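PDB 7D6V: fumarate reductase iron-sulfur subunit, which carries electrons through its three iron-sulfur clusters from the succinate-oxidising flavoprotein towards the membrane anchor in the succinate dehydrogenase Sdh1. Local coordinates for the interface of chains A and B. Sequence-based numbering; all coordinates share one arbitrary frame. Chains: chain A, Fumarate reductase iron-sulfur subunit; chain B, Succinate dehydrogenase (Membrane anchor subunit).

Contacts 1 and 2 are neighbouring patches of one subunit boundary, their C-alpha centres about 11 Å apart. They share B:Tyr115, whose hydroxyl end belongs to contact 1 and whose ring belongs to contact 2. Helix 219-235 of chain A serves both, as do helices 115-124 and 207-215 of chain B. Contact 1 is polar and charged, contact 2 apolar, and between them they help hold the iron-sulfur subunit on its membrane anchor. Contact 2 includes residues that line the [3Fe-4S] cluster of chain A and the membrane-embedded Rieske-type [2Fe-2S] cluster of chain B, which places the boundary on the likely electron path.

Contact 1: the interface of chains A and B. Residues chain A 226, 229-230, 232-233, 237; chain B 115, 153, 156, 208, 211.
Bent chains bring A:Glu229 and B:Arg156 together: the glutamate turns at chi2 (-66°), while the arginine starts with CG between its backbone N and carbonyl carbon and bends again at chi3. The two side chains then run antiparallel alongside one another. Arginine suits this place because its planar head can serve several acceptors at once. B:Arg156 NH2 hydrogen-bonds the backbone carbonyl O of A:Glu229 at 2.8 Å, almost in the guanidinium plane, and also forms a salt bridge to the carboxylate OE1 of A:Glu229 at 3.2 Å, approaching from above the carboxylate plane. From the opposite face B:Ser208 OG donates a longer bond to A:Glu229 OE1 (3.3 Å), so two donors grip this oxygen. The B:Tyr115 hydroxyl lies beside the other oxygen, OE2, but is modelled too near for its distance to carry weight.

Towards the C-terminal end of helix 219-235, B:Arg156 NH1 makes a bent hydrogen bond and salt bridge to A:Asp237 OD1 (2.6 Å), which lies out of the guanidinium plane. NH1 also faces A:Asp233, where the modelled separation is again doubtful. A:Asp233 meets B:His211 tip to tip, OD2 lying 3.1 Å from NE2, a possible but poorly directed hydrogen bond if NE2 carries the proton. With CG anti to the backbone N (chi1 175°), the B:His211 imidazole presents one face to A:Glu229 CB, 3.5 Å from the ring centroid. A:Ala232, small enough not to hinder the arginine, packs its methyl by NH2. The carboxylates probably balance the arginine's charge, and the network probably helps fasten the last helix of the iron-sulfur subunit to the membrane anchor.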
loop_
_atom_site.group_PDB
_atom_site.type_symbol
_atom_site.label_atom_id
_atom_site.label_comp_id
_atom_site.label_asym_id
_atom_site.label_seq_id
_atom_site.Cartn_x
_atom_site.Cartn_y
_atom_site.Cartn_z
ATOM N N PRO A 226 -3.280 -22.371 -4.751
ATOM C CA PRO A 226 -2.105 -23.132 -4.288
ATOM C C PRO A 226 -2.223 -23.636 -2.861
ATOM O O PRO A 226 -1.811 -24.767 -2.572
ATOM C CB PRO A 226 -0.965 -22.120 -4.441
ATOM C CG PRO A 226 -1.401 -21.242 -5.528
ATOM C CD PRO A 226 -2.876 -21.096 -5.370
ATOM N N GLU A 229 -4.498 -26.585 -2.816
ATOM C CA GLU A 229 -3.796 -27.762 -3.317
ATOM C C GLU A 229 -2.852 -28.341 -2.268
ATOM O O GLU A 229 -2.731 -29.564 -2.141
ATOM C CB GLU A 229 -3.043 -27.409 -4.595
ATOM C CG GLU A 229 -3.947 -27.165 -5.788
ATOM C CD GLU A 229 -4.688 -28.415 -6.223
ATOM O OE1 GLU A 229 -4.030 -29.386 -6.649
ATOM O OE2 GLU A 229 -5.932 -28.432 -6.135
ATOM N N ARG A 230 -2.173 -27.484 -1.504
ATOM C CA ARG A 230 -1.312 -27.975 -0.428
ATOM C C ARG A 230 -2.124 -28.629 0.688
ATOM O O ARG A 230 -1.720 -29.660 1.247
ATOM C CB ARG A 230 -0.459 -26.829 0.109
ATOM C CG ARG A 230 0.457 -26.242 -0.945
ATOM C CD ARG A 230 1.230 -25.038 -0.463
ATOM N NE ARG A 230 2.122 -24.550 -1.510
ATOM C CZ ARG A 230 3.314 -24.006 -1.292
ATOM N NH1 ARG A 230 3.770 -23.869 -0.058
ATOM N NH2 ARG A 230 4.051 -23.597 -2.312
ATOM N N ALA A 232 -4.936 -30.123 0.224
ATOM C CA ALA A 232 -5.335 -31.408 -0.338
ATOM C C ALA A 232 -4.191 -32.411 -0.289
ATOM O O ALA A 232 -4.417 -33.606 -0.075
ATOM C CB ALA A 232 -5.829 -31.222 -1.769
ATOM N N ASP A 233 -2.959 -31.947 -0.508
ATOM C CA ASP A 233 -1.788 -32.787 -0.276
ATOM C C ASP A 233 -1.816 -33.373 1.126
ATOM O O ASP A 233 -1.619 -34.575 1.321
ATOM C CB ASP A 233 -0.505 -31.977 -0.454
ATOM C CG ASP A 233 -0.068 -31.868 -1.887
ATOM O OD1 ASP A 233 -0.662 -32.534 -2.756
ATOM O OD2 ASP A 233 0.892 -31.115 -2.133
ATOM N N ASP A 237 -5.664 -36.552 -0.058
ATOM C CA ASP A 237 -4.940 -37.275 -1.103
ATOM C C ASP A 237 -4.816 -38.739 -0.717
ATOM O O ASP A 237 -4.026 -39.073 0.186
ATOM C CB ASP A 237 -3.562 -36.658 -1.328
ATOM C CG ASP A 237 -3.094 -36.785 -2.762
ATOM O OD1 ASP A 237 -2.494 -35.823 -3.275
ATOM O OD2 ASP A 237 -3.324 -37.845 -3.376
ATOM N N TYR B 115 -11.153 -25.739 -11.470
ATOM C CA TYR B 115 -11.230 -24.552 -10.628
ATOM C C TYR B 115 -11.953 -23.412 -11.335
ATOM O O TYR B 115 -12.785 -22.731 -10.728
ATOM C CB TYR B 115 -9.827 -24.128 -10.189
ATOM C CG TYR B 115 -9.278 -24.936 -9.030
ATOM C CD1 TYR B 115 -9.552 -24.577 -7.721
ATOM C CD2 TYR B 115 -8.491 -26.055 -9.246
ATOM C CE1 TYR B 115 -9.063 -25.300 -6.664
ATOM C CE2 TYR B 115 -7.996 -26.789 -8.190
ATOM C CZ TYR B 115 -8.287 -26.404 -6.900
ATOM O OH TYR B 115 -7.801 -27.122 -5.837
ATOM N N ASN B 153 -11.835 -31.644 -4.089
ATOM C CA ASN B 153 -10.408 -31.661 -3.807
ATOM C C ASN B 153 -9.676 -32.820 -4.469
ATOM O O ASN B 153 -8.453 -32.916 -4.325
ATOM C CB ASN B 153 -10.178 -31.704 -2.296
ATOM C CG ASN B 153 -10.621 -30.436 -1.604
ATOM O OD1 ASN B 153 -9.993 -29.389 -1.745
ATOM N ND2 ASN B 153 -11.706 -30.522 -0.851
ATOM N N ARG B 156 -7.034 -33.397 -9.001
ATOM C CA ARG B 156 -5.767 -33.813 -9.598
ATOM C C ARG B 156 -5.845 -35.213 -10.196
ATOM O O ARG B 156 -5.146 -35.517 -11.169
ATOM C CB ARG B 156 -4.651 -33.735 -8.556
ATOM C CG ARG B 156 -4.917 -34.527 -7.293
ATOM C CD ARG B 156 -3.834 -34.297 -6.260
ATOM N NE ARG B 156 -3.924 -32.962 -5.678
ATOM C CZ ARG B 156 -3.226 -32.556 -4.625
ATOM N NH1 ARG B 156 -2.383 -33.383 -4.029
ATOM N NH2 ARG B 156 -3.373 -31.325 -4.166
ATOM N N SER B 208 -4.047 -27.724 -11.013
ATOM C CA SER B 208 -3.404 -28.869 -10.381
ATOM C C SER B 208 -2.083 -29.207 -11.051
ATOM O O SER B 208 -1.150 -29.662 -10.382
ATOM C CB SER B 208 -4.335 -30.079 -10.402
ATOM O OG SER B 208 -5.451 -29.877 -9.558
ATOM N N HIS B 211 0.479 -26.892 -9.565
ATOM C CA HIS B 211 0.891 -27.349 -8.245
ATOM C C HIS B 211 1.816 -28.557 -8.336
ATOM O O HIS B 211 2.838 -28.616 -7.644
ATOM C CB HIS B 211 -0.349 -27.673 -7.417
ATOM C CG HIS B 211 -0.049 -28.276 -6.084
ATOM N ND1 HIS B 211 -0.219 -29.617 -5.825
ATOM C CD2 HIS B 211 0.392 -27.722 -4.931
ATOM C CE1 HIS B 211 0.114 -29.865 -4.574
ATOM N NE2 HIS B 211 0.489 -28.733 -4.009
#

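Contact 2: the interface of chains A and B. Residues chain A 205-206, 225; chain B 115, 119, 207.
A:Ile225 lies in the corner formed by two rings of chain B; its CG2 methyl touches both, CG1 packs on B:Tyr115 and CD1 on B:His207. CG2 sits over the centre of the B:Tyr115 ring, 4.0 Å from the centroid, and 3.7 Å from B:His207 CD2. The CD1 methyl of A:Ile225 lies over one face of the B:His207 imidazole, 3.8 Å from its centroid and offset towards the rim. A beta-branched residue suits this place because it fills the corner. A:Ile205 comes to the tyrosine at its edge instead, nearly perpendicular to it, with CD1 in the ring plane. The B:Tyr115 ring thus offers both face and edge to aliphatic groups, and no polar bond spans the patch.

Farther along, the long chain of B:Lys119 offers its methylenes to A:Thr206, CG of the lysine lying 3.5 Å from A:Thr206 CA.

Torsions and helices place these groups. In A:Ile225, on helix 219-235, chi1 of -69° turns CG2 into the corner between the rings while CG1 carries CD1 over the imidazole. B:Tyr115 and B:Lys119 stand one helical turn apart on helix 115-124, while B:His207 begins helix 207-215.

A:Ile205 and A:Thr206 line the [3Fe-4S] cluster of chain A, and B:Tyr115 and B:His207 the membrane-embedded Rieske-type [2Fe-2S] cluster of chain B. The patch therefore joins the surroundings of two clusters, and the contact may help hold them at a steady separation for electron transfer.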
loop_
_atom_site.group_PDB
_atom_site.type_symbol
_atom_site.label_atom_id
_atom_site.label_comp_id
_atom_site.label_asym_id
_atom_site.label_seq_id
_atom_site.Cartn_x
_atom_site.Cartn_y
_atom_site.Cartn_z
ATOM N N ILE A 205 -14.225 -20.325 -5.013
ATOM C CA ILE A 205 -13.151 -19.547 -5.618
ATOM C C ILE A 205 -13.693 -18.573 -6.652
ATOM O O ILE A 205 -13.029 -18.264 -7.647
ATOM C CB ILE A 205 -12.081 -20.472 -6.207
ATOM C CG1 ILE A 205 -12.686 -21.334 -7.303
ATOM C CG2 ILE A 205 -11.464 -21.330 -5.121
ATOM C CD1 ILE A 205 -11.667 -22.057 -8.039
ATOM N N THR A 206 -14.914 -18.098 -6.424
ATOM C CA THR A 206 -15.620 -17.201 -7.330
ATOM C C THR A 206 -14.872 -15.906 -7.646
ATOM O O THR A 206 -15.292 -15.153 -8.527
ATOM C CB THR A 206 -16.992 -16.890 -6.748
ATOM O OG1 THR A 206 -16.864 -16.631 -5.346
ATOM C CG2 THR A 206 -17.906 -18.075 -6.950
ATOM N N ILE A 225 -5.780 -20.873 -4.407
ATOM C CA ILE A 225 -5.750 -22.180 -5.067
ATOM C C ILE A 225 -4.484 -22.962 -4.728
ATOM O O ILE A 225 -4.587 -24.170 -4.459
ATOM C CB ILE A 225 -5.974 -22.014 -6.580
ATOM C CG1 ILE A 225 -7.411 -21.577 -6.856
ATOM C CG2 ILE A 225 -5.674 -23.308 -7.316
ATOM C CD1 ILE A 225 -7.634 -21.050 -8.244
ATOM N N TYR B 115 -11.153 -25.739 -11.470
ATOM C CA TYR B 115 -11.230 -24.552 -10.628
ATOM C C TYR B 115 -11.953 -23.412 -11.335
ATOM O O TYR B 115 -12.785 -22.731 -10.728
ATOM C CB TYR B 115 -9.827 -24.128 -10.189
ATOM C CG TYR B 115 -9.278 -24.936 -9.030
ATOM C CD1 TYR B 115 -9.552 -24.577 -7.721
ATOM C CD2 TYR B 115 -8.491 -26.055 -9.246
ATOM C CE1 TYR B 115 -9.063 -25.300 -6.664
ATOM C CE2 TYR B 115 -7.996 -26.789 -8.190
ATOM C CZ TYR B 115 -8.287 -26.404 -6.900
ATOM O OH TYR B 115 -7.801 -27.122 -5.837
ATOM N N LYS B 119 -15.831 -21.730 -10.291
ATOM C CA LYS B 119 -16.168 -20.312 -10.229
ATOM C C LYS B 119 -17.384 -20.002 -11.088
ATOM O O LYS B 119 -18.347 -19.370 -10.628
ATOM C CB LYS B 119 -14.978 -19.473 -10.687
ATOM C CG LYS B 119 -15.251 -17.986 -10.681
ATOM C CD LYS B 119 -14.088 -17.192 -11.226
ATOM C CE LYS B 119 -14.322 -16.813 -12.667
ATOM N NZ LYS B 119 -15.336 -15.732 -12.776
ATOM N N HIS B 207 -4.715 -25.809 -12.918
ATOM C CA HIS B 207 -4.197 -25.361 -11.629
ATOM C C HIS B 207 -3.547 -26.498 -10.856
ATOM O O HIS B 207 -2.599 -26.264 -10.100
ATOM C CB HIS B 207 -5.315 -24.739 -10.795
ATOM C CG HIS B 207 -5.570 -23.299 -11.100
ATOM N ND1 HIS B 207 -6.645 -22.876 -11.849
ATOM C CD2 HIS B 207 -4.892 -22.181 -10.751
ATOM C CE1 HIS B 207 -6.616 -21.560 -11.952
ATOM N NE2 HIS B 207 -5.561 -21.114 -11.294
#